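Local coordinates for fibronectin type III domain-containing protein (Simiduia agarivorans, PDB 6P2K) that probably hydrolyses the beta-glucan backbone of xyloglucan, as a zinc-binding glycoside hydrolase of family 74 built on seven-bladed beta-propellers, at residues G458-A466 / G477-H487. Residues are numbered along the deposited sequence; the frame is centred on the assembly and turned at random.
With PE3 (3,6,9,12,15,18,21,24,27,30,33,36,39-tridecaoxahentetracontane-1,41-diol), chain V.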
ATOM      1  N   GLY B 458     -22.417   4.179   3.174  1.00 25.62           N
ATOM      2  CA  GLY B 458     -22.227   4.404   4.590  1.00 26.35           C
ATOM      3  C   GLY B 458     -21.184   5.442   4.951  1.00 26.55           C
ATOM      4  O   GLY B 458     -21.056   5.780   6.134  1.00 28.13           O
ATOM      5  N   VAL B 459     -20.437   5.959   3.984  1.00 21.39           N
ATOM      6  CA  VAL B 459     -19.417   6.974   4.229  1.00 24.21           C
ATOM      7  C   VAL B 459     -20.012   8.337   3.888  1.00 22.53           C
ATOM      8  O   VAL B 459     -20.419   8.547   2.735  1.00 20.88           O
ATOM      9  CB  VAL B 459     -18.145   6.711   3.406  1.00 23.47           C
ATOM     10  CG1 VAL B 459     -17.018   7.628   3.850  1.00 25.52           C
ATOM     11  CG2 VAL B 459     -17.718   5.253   3.528  1.00 21.81           C
ATOM     12  N   PRO B 460     -20.072   9.277   4.831  1.00 22.00           N
ATOM     13  CA  PRO B 460     -20.586  10.611   4.504  1.00 21.80           C
ATOM     14  C   PRO B 460     -19.712  11.278   3.453  1.00 21.28           C
ATOM     15  O   PRO B 460     -18.484  11.201   3.500  1.00 22.30           O
ATOM     16  CB  PRO B 460     -20.533  11.354   5.844  1.00 22.70           C
ATOM     17  CG  PRO B 460     -19.518  10.614   6.658  1.00 23.76           C
ATOM     18  CD  PRO B 460     -19.600   9.180   6.222  1.00 22.50           C
ATOM     19  N   THR B 461     -20.362  11.930   2.493  1.00 19.70           N
ATOM     20  CA  THR B 461     -19.689  12.406   1.293  1.00 17.04           C
ATOM     21  C   THR B 461     -20.201  13.792   0.939  1.00 21.57           C
ATOM     22  O   THR B 461     -21.397  13.967   0.681  1.00 16.61           O
ATOM     23  CB  THR B 461     -19.917  11.437   0.129  1.00 16.29           C
ATOM     24  OG1 THR B 461     -19.465  10.130   0.503  1.00 20.28           O
ATOM     25  CG2 THR B 461     -19.171  11.899  -1.116  1.00 17.73           C
ATOM     26  N   VAL B 462     -19.292  14.770   0.919  1.00 16.79           N
ATOM     27  CA  VAL B 462     -19.639  16.110   0.467  1.00 17.22           C
ATOM     28  C   VAL B 462     -19.960  16.066  -1.020  1.00 17.38           C
ATOM     29  O   VAL B 462     -19.269  15.401  -1.799  1.00 20.57           O
ATOM     30  CB  VAL B 462     -18.480  17.085   0.742  1.00 18.55           C
ATOM     31  CG1 VAL B 462     -18.980  18.527   0.758  1.00 15.01           C
ATOM     32  CG2 VAL B 462     -17.768  16.726   2.038  1.00 14.59           C
ATOM     33  N   VAL B 463     -21.019  16.766  -1.420  1.00 13.55           N
ATOM     34  CA  VAL B 463     -21.325  17.007  -2.825  1.00 18.50           C
ATOM     35  C   VAL B 463     -21.351  18.512  -3.046  1.00 17.90           C
ATOM     36  O   VAL B 463     -21.784  19.268  -2.169  1.00 16.18           O
ATOM     37  CB  VAL B 463     -22.662  16.366  -3.258  1.00 18.24           C
ATOM     38  CG1 VAL B 463     -22.607  14.864  -3.078  1.00 18.05           C
ATOM     39  CG2 VAL B 463     -23.836  16.959  -2.478  1.00 17.43           C
ATOM     40  N   ALA B 464     -20.872  18.950  -4.209  1.00 15.86           N
ATOM     41  CA  ALA B 464     -20.743  20.377  -4.458  1.00 17.33           C
ATOM     42  C   ALA B 464     -20.895  20.686  -5.939  1.00 18.16           C
ATOM     43  O   ALA B 464     -20.428  19.933  -6.798  1.00 16.31           O
ATOM     44  CB  ALA B 464     -19.391  20.908  -3.960  1.00 15.69           C
ATOM     45  N   GLN B 465     -21.569  21.795  -6.220  1.00 17.32           N
ATOM     46  CA  GLN B 465     -21.440  22.471  -7.502  1.00 19.44           C
ATOM     47  C   GLN B 465     -20.189  23.341  -7.432  1.00 19.96           C
ATOM     48  O   GLN B 465     -20.113  24.252  -6.602  1.00 22.56           O
ATOM     49  CB  GLN B 465     -22.692  23.300  -7.788  1.00 17.68           C
ATOM     50  CG  GLN B 465     -22.480  24.548  -8.639  1.00 19.31           C
ATOM     51  CD  GLN B 465     -22.029  24.225 -10.051  1.00 23.05           C
ATOM     52  OE1 GLN B 465     -22.379  23.181 -10.604  1.00 20.71           O
ATOM     53  NE2 GLN B 465     -21.251  25.124 -10.644  1.00 21.83           N
ATOM     54  N   ALA B 466     -19.190  23.038  -8.260  1.00 15.76           N
ATOM     55  CA  ALA B 466     -17.901  23.718  -8.174  1.00 16.51           C
ATOM     56  C   ALA B 466     -17.328  23.909  -9.567  1.00 18.08           C
ATOM     57  O   ALA B 466     -17.212  22.946 -10.330  1.00 17.63           O
ATOM     58  CB  ALA B 466     -16.914  22.930  -7.305  1.00 12.62           C
ATOM     59  N   GLY B 477     -21.837  23.928 -14.930  1.00 17.21           N
ATOM     60  CA  GLY B 477     -22.193  23.034 -13.845  1.00 17.08           C
ATOM     61  C   GLY B 477     -21.269  21.834 -13.795  1.00 17.81           C
ATOM     62  O   GLY B 477     -21.029  21.180 -14.812  1.00 21.07           O
ATOM     63  N   ARG B 478     -20.740  21.559 -12.605  1.00 18.68           N
ATOM     64  CA  ARG B 478     -19.911  20.386 -12.349  1.00 21.34           C
ATOM     65  C   ARG B 478     -20.268  19.830 -10.980  1.00 23.09           C
ATOM     66  O   ARG B 478     -20.364  20.587 -10.008  1.00 19.48           O
ATOM     67  CB  ARG B 478     -18.415  20.715 -12.373  1.00 20.56           C
ATOM     68  CG  ARG B 478     -17.875  21.331 -13.640  1.00 23.03           C
ATOM     69  CD  ARG B 478     -16.392  21.612 -13.443  1.00 23.94           C
ATOM     70  NE  ARG B 478     -15.758  22.228 -14.603  1.00 30.52           N
ATOM     71  CZ  ARG B 478     -14.990  21.572 -15.466  1.00 32.58           C
ATOM     72  NH1 ARG B 478     -14.769  20.273 -15.310  1.00 29.58           N
ATOM     73  NH2 ARG B 478     -14.442  22.215 -16.489  1.00 32.04           N
ATOM     74  N   LEU B 479     -20.437  18.515 -10.898  1.00 18.44           N
ATOM     75  CA  LEU B 479     -20.747  17.845  -9.643  1.00 16.26           C
ATOM     76  C   LEU B 479     -19.478  17.195  -9.101  1.00 17.80           C
ATOM     77  O   LEU B 479     -18.905  16.309  -9.746  1.00 15.47           O
ATOM     78  CB  LEU B 479     -21.848  16.805  -9.848  1.00 19.02           C
ATOM     79  CG  LEU B 479     -22.310  16.034  -8.613  1.00 19.54           C
ATOM     80  CD1 LEU B 479     -23.079  16.948  -7.665  1.00 19.63           C
ATOM     81  CD2 LEU B 479     -23.158  14.849  -9.036  1.00 19.06           C
ATOM     82  N   TRP B 480     -19.033  17.643  -7.928  1.00 15.59           N
ATOM     83  CA  TRP B 480     -17.862  17.091  -7.265  1.00 14.63           C
ATOM     84  C   TRP B 480     -18.272  16.399  -5.971  1.00 18.48           C
ATOM     85  O   TRP B 480     -19.287  16.744  -5.356  1.00 15.90           O
ATOM     86  CB  TRP B 480     -16.824  18.179  -6.963  1.00 11.85           C
ATOM     87  CG  TRP B 480     -16.247  18.827  -8.189  1.00 15.04           C
ATOM     88  CD1 TRP B 480     -16.858  19.740  -9.000  1.00 15.04           C
ATOM     89  CD2 TRP B 480     -14.938  18.616  -8.736  1.00 14.60           C
ATOM     90  NE1 TRP B 480     -16.014  20.106 -10.023  1.00 18.27           N
ATOM     91  CE2 TRP B 480     -14.829  19.431  -9.881  1.00 16.99           C
ATOM     92  CE3 TRP B 480     -13.849  17.815  -8.368  1.00 15.91           C
ATOM     93  CZ2 TRP B 480     -13.675  19.470 -10.661  1.00 13.18           C
ATOM     94  CZ3 TRP B 480     -12.703  17.853  -9.145  1.00 14.97           C
ATOM     95  CH2 TRP B 480     -12.626  18.674 -10.281  1.00 17.12           C
ATOM     96  N   ALA B 481     -17.467  15.420  -5.561  1.00 17.40           N
ATOM     97  CA  ALA B 481     -17.760  14.615  -4.382  1.00 17.00           C
ATOM     98  C   ALA B 481     -16.485  14.379  -3.588  1.00 18.78           C
ATOM     99  O   ALA B 481     -15.447  14.041  -4.167  1.00 21.27           O
ATOM    100  CB  ALA B 481     -18.387  13.275  -4.777  1.00 15.07           C
ATOM    101  N   LYS B 482     -16.563  14.549  -2.267  1.00 18.06           N
ATOM    102  CA  LYS B 482     -15.442  14.269  -1.372  1.00 21.35           C
ATOM    103  C   LYS B 482     -15.909  13.299  -0.296  1.00 21.17           C
ATOM    104  O   LYS B 482     -16.710  13.665   0.571  1.00 19.33           O
ATOM    105  CB  LYS B 482     -14.883  15.541  -0.734  1.00 22.09           C
ATOM    106  CG  LYS B 482     -14.009  15.252   0.493  1.00 20.43           C
ATOM    107  CD  LYS B 482     -13.380  16.507   1.070  1.00 18.64           C
ATOM    108  CE  LYS B 482     -12.242  17.006   0.190  1.00 19.43           C
ATOM    109  NZ  LYS B 482     -11.574  18.213   0.769  1.00 15.34           N
ATOM    110  N   ARG B 483     -15.408  12.069  -0.351  1.00 19.42           N
ATOM    111  CA  ARG B 483     -15.710  11.098   0.689  1.00 20.21           C
ATOM    112  C   ARG B 483     -14.968  11.467   1.966  1.00 20.27           C
ATOM    113  O   ARG B 483     -13.749  11.660   1.955  1.00 18.37           O
ATOM    114  CB  ARG B 483     -15.326   9.694   0.227  1.00 22.38           C
ATOM    115  CG  ARG B 483     -16.282   9.113  -0.799  1.00 25.57           C
ATOM    116  CD  ARG B 483     -15.667   7.924  -1.519  1.00 34.02           C
ATOM    117  NE  ARG B 483     -14.724   8.342  -2.555  1.00 37.90           N
ATOM    118  CZ  ARG B 483     -14.312   7.561  -3.547  1.00 37.24           C
ATOM    119  NH1 ARG B 483     -14.766   6.316  -3.641  1.00 28.80           N
ATOM    120  NH2 ARG B 483     -13.451   8.025  -4.447  1.00 36.56           N
ATOM    121  N   LEU B 484     -15.709  11.585   3.066  1.00 20.53           N
ATOM    122  CA  LEU B 484     -15.129  11.973   4.350  1.00 23.05           C
ATOM    123  C   LEU B 484     -14.644  10.725   5.090  1.00 26.17           C
ATOM    124  O   LEU B 484     -15.151  10.340   6.146  1.00 26.13           O
ATOM    125  CB  LEU B 484     -16.137  12.770   5.169  1.00 19.61           C
ATOM    126  CG  LEU B 484     -16.583  14.086   4.523  1.00 18.98           C
ATOM    127  CD1 LEU B 484     -17.748  14.704   5.288  1.00 17.37           C
ATOM    128  CD2 LEU B 484     -15.415  15.062   4.435  1.00 12.08           C
ATOM    129  N   ASN B 485     -13.634  10.087   4.491  1.00 23.52           N
ATOM    130  CA  ASN B 485     -13.063   8.882   5.082  1.00 24.92           C
ATOM    131  C   ASN B 485     -12.410   9.180   6.425  1.00 24.81           C
ATOM    132  O   ASN B 485     -12.507   8.381   7.362  1.00 25.56           O
ATOM    133  CB  ASN B 485     -12.046   8.259   4.126  1.00 25.14           C
ATOM    134  CG  ASN B 485     -12.687   7.700   2.872  1.00 26.42           C
ATOM    135  OD1 ASN B 485     -13.651   6.940   2.941  1.00 26.97           O
ATOM    136  ND2 ASN B 485     -12.156   8.078   1.715  1.00 25.79           N
ATOM    137  N   THR B 486     -11.739  10.325   6.537  1.00 25.00           N
ATOM    138  CA  THR B 486     -11.013  10.673   7.749  1.00 21.99           C
ATOM    139  C   THR B 486     -11.459  11.983   8.380  1.00 22.12           C
ATOM    140  O   THR B 486     -10.997  12.296   9.482  1.00 27.22           O
ATOM    141  CB  THR B 486      -9.502  10.753   7.471  1.00 25.78           C
ATOM    142  OG1 THR B 486      -9.240  11.776   6.502  1.00 25.03           O
ATOM    143  CG2 THR B 486      -8.975   9.421   6.958  1.00 28.37           C
ATOM    144  N   HIS B 487     -12.340  12.745   7.731  1.00 18.14           N
ATOM    145  CA  HIS B 487     -12.707  14.084   8.191  1.00 20.34           C
ATOM    146  C   HIS B 487     -11.450  14.915   8.443  1.00 23.71           C
ATOM    147  O   HIS B 487     -11.271  15.533   9.495  1.00 20.95           O
ATOM    148  CB  HIS B 487     -13.592  14.020   9.439  1.00 19.60           C
ATOM    149  CG  HIS B 487     -14.945  13.428   9.189  1.00 23.60           C
ATOM    150  ND1 HIS B 487     -15.150  12.071   9.054  1.00 24.50           N
ATOM    151  CD2 HIS B 487     -16.160  14.008   9.041  1.00 24.53           C
ATOM    152  CE1 HIS B 487     -16.434  11.840   8.838  1.00 23.59           C
ATOM    153  NE2 HIS B 487     -17.068  12.999   8.827  1.00 25.03           N
TER
HETATM  154  O43 PE3 V 807     -22.915   8.016   7.031  1.00 71.35           O
HETATM  155  C42 PE3 V 807     -24.179   8.640   6.793  1.00 69.00           C
HETATM  156  C41 PE3 V 807     -23.966  10.075   6.304  1.00 67.70           C
HETATM  157  O40 PE3 V 807     -25.261  10.651   6.090  1.00 68.96           O
HETATM  158  C39 PE3 V 807     -25.154  12.009   5.648  1.00 68.17           C
HETATM  159  C38 PE3 V 807     -26.558  12.562   5.436  1.00 68.47           C
HETATM  160  O37 PE3 V 807     -27.298  12.507   6.669  1.00 69.22           O
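The two middle strands of a four-stranded propeller blade pair here as an antiparallel hairpin, 459-466 against 478-483. At its centre Val462 and Lys482 exchange backbone bonds, and so do Ala464 and Trp480, with Trp480 N 2.9 Å from Ala464 O. Where the strands reach the connecting loop, Ala466 N still bonds to Arg478 O (3.2 Å), but Arg478 N turns to a side chain: Gln465, bent at chi2 (65°), reaches forward across the hairpin end, where OE1 accepts Arg478 N at 3.1 Å. Beside it, the Trp480 indole sets CD1 against Ala466 CB (3.6 Å) and gives a weak NE1 bond to Ala466 O. Strands 447-456 and 493-496 flank the pair and complete the blade. Val463 and Leu479 share one face and pack on strand 511-516 of the next sheet; Lys482, on the other, carries its amine off to a salt bridge with Glu424. At the far end Leu484 N extends the pairing by one more bond, 2.8 Å to Pro460 O. With CG anti to the carbonyl carbon (chi1 -62°), Leu484 brings CD2 to 3.7 Å from Val462 CG2, and its CB sits over the centre of the His487 ring. That imidazole, bonded through NE2 to His409, also meets Pro460 CG, 4.0 Å from CE1. Next to the proline, a bound polyethylene glycol gives its O43 hydroxyl to Gly458 O at 3.0 Å.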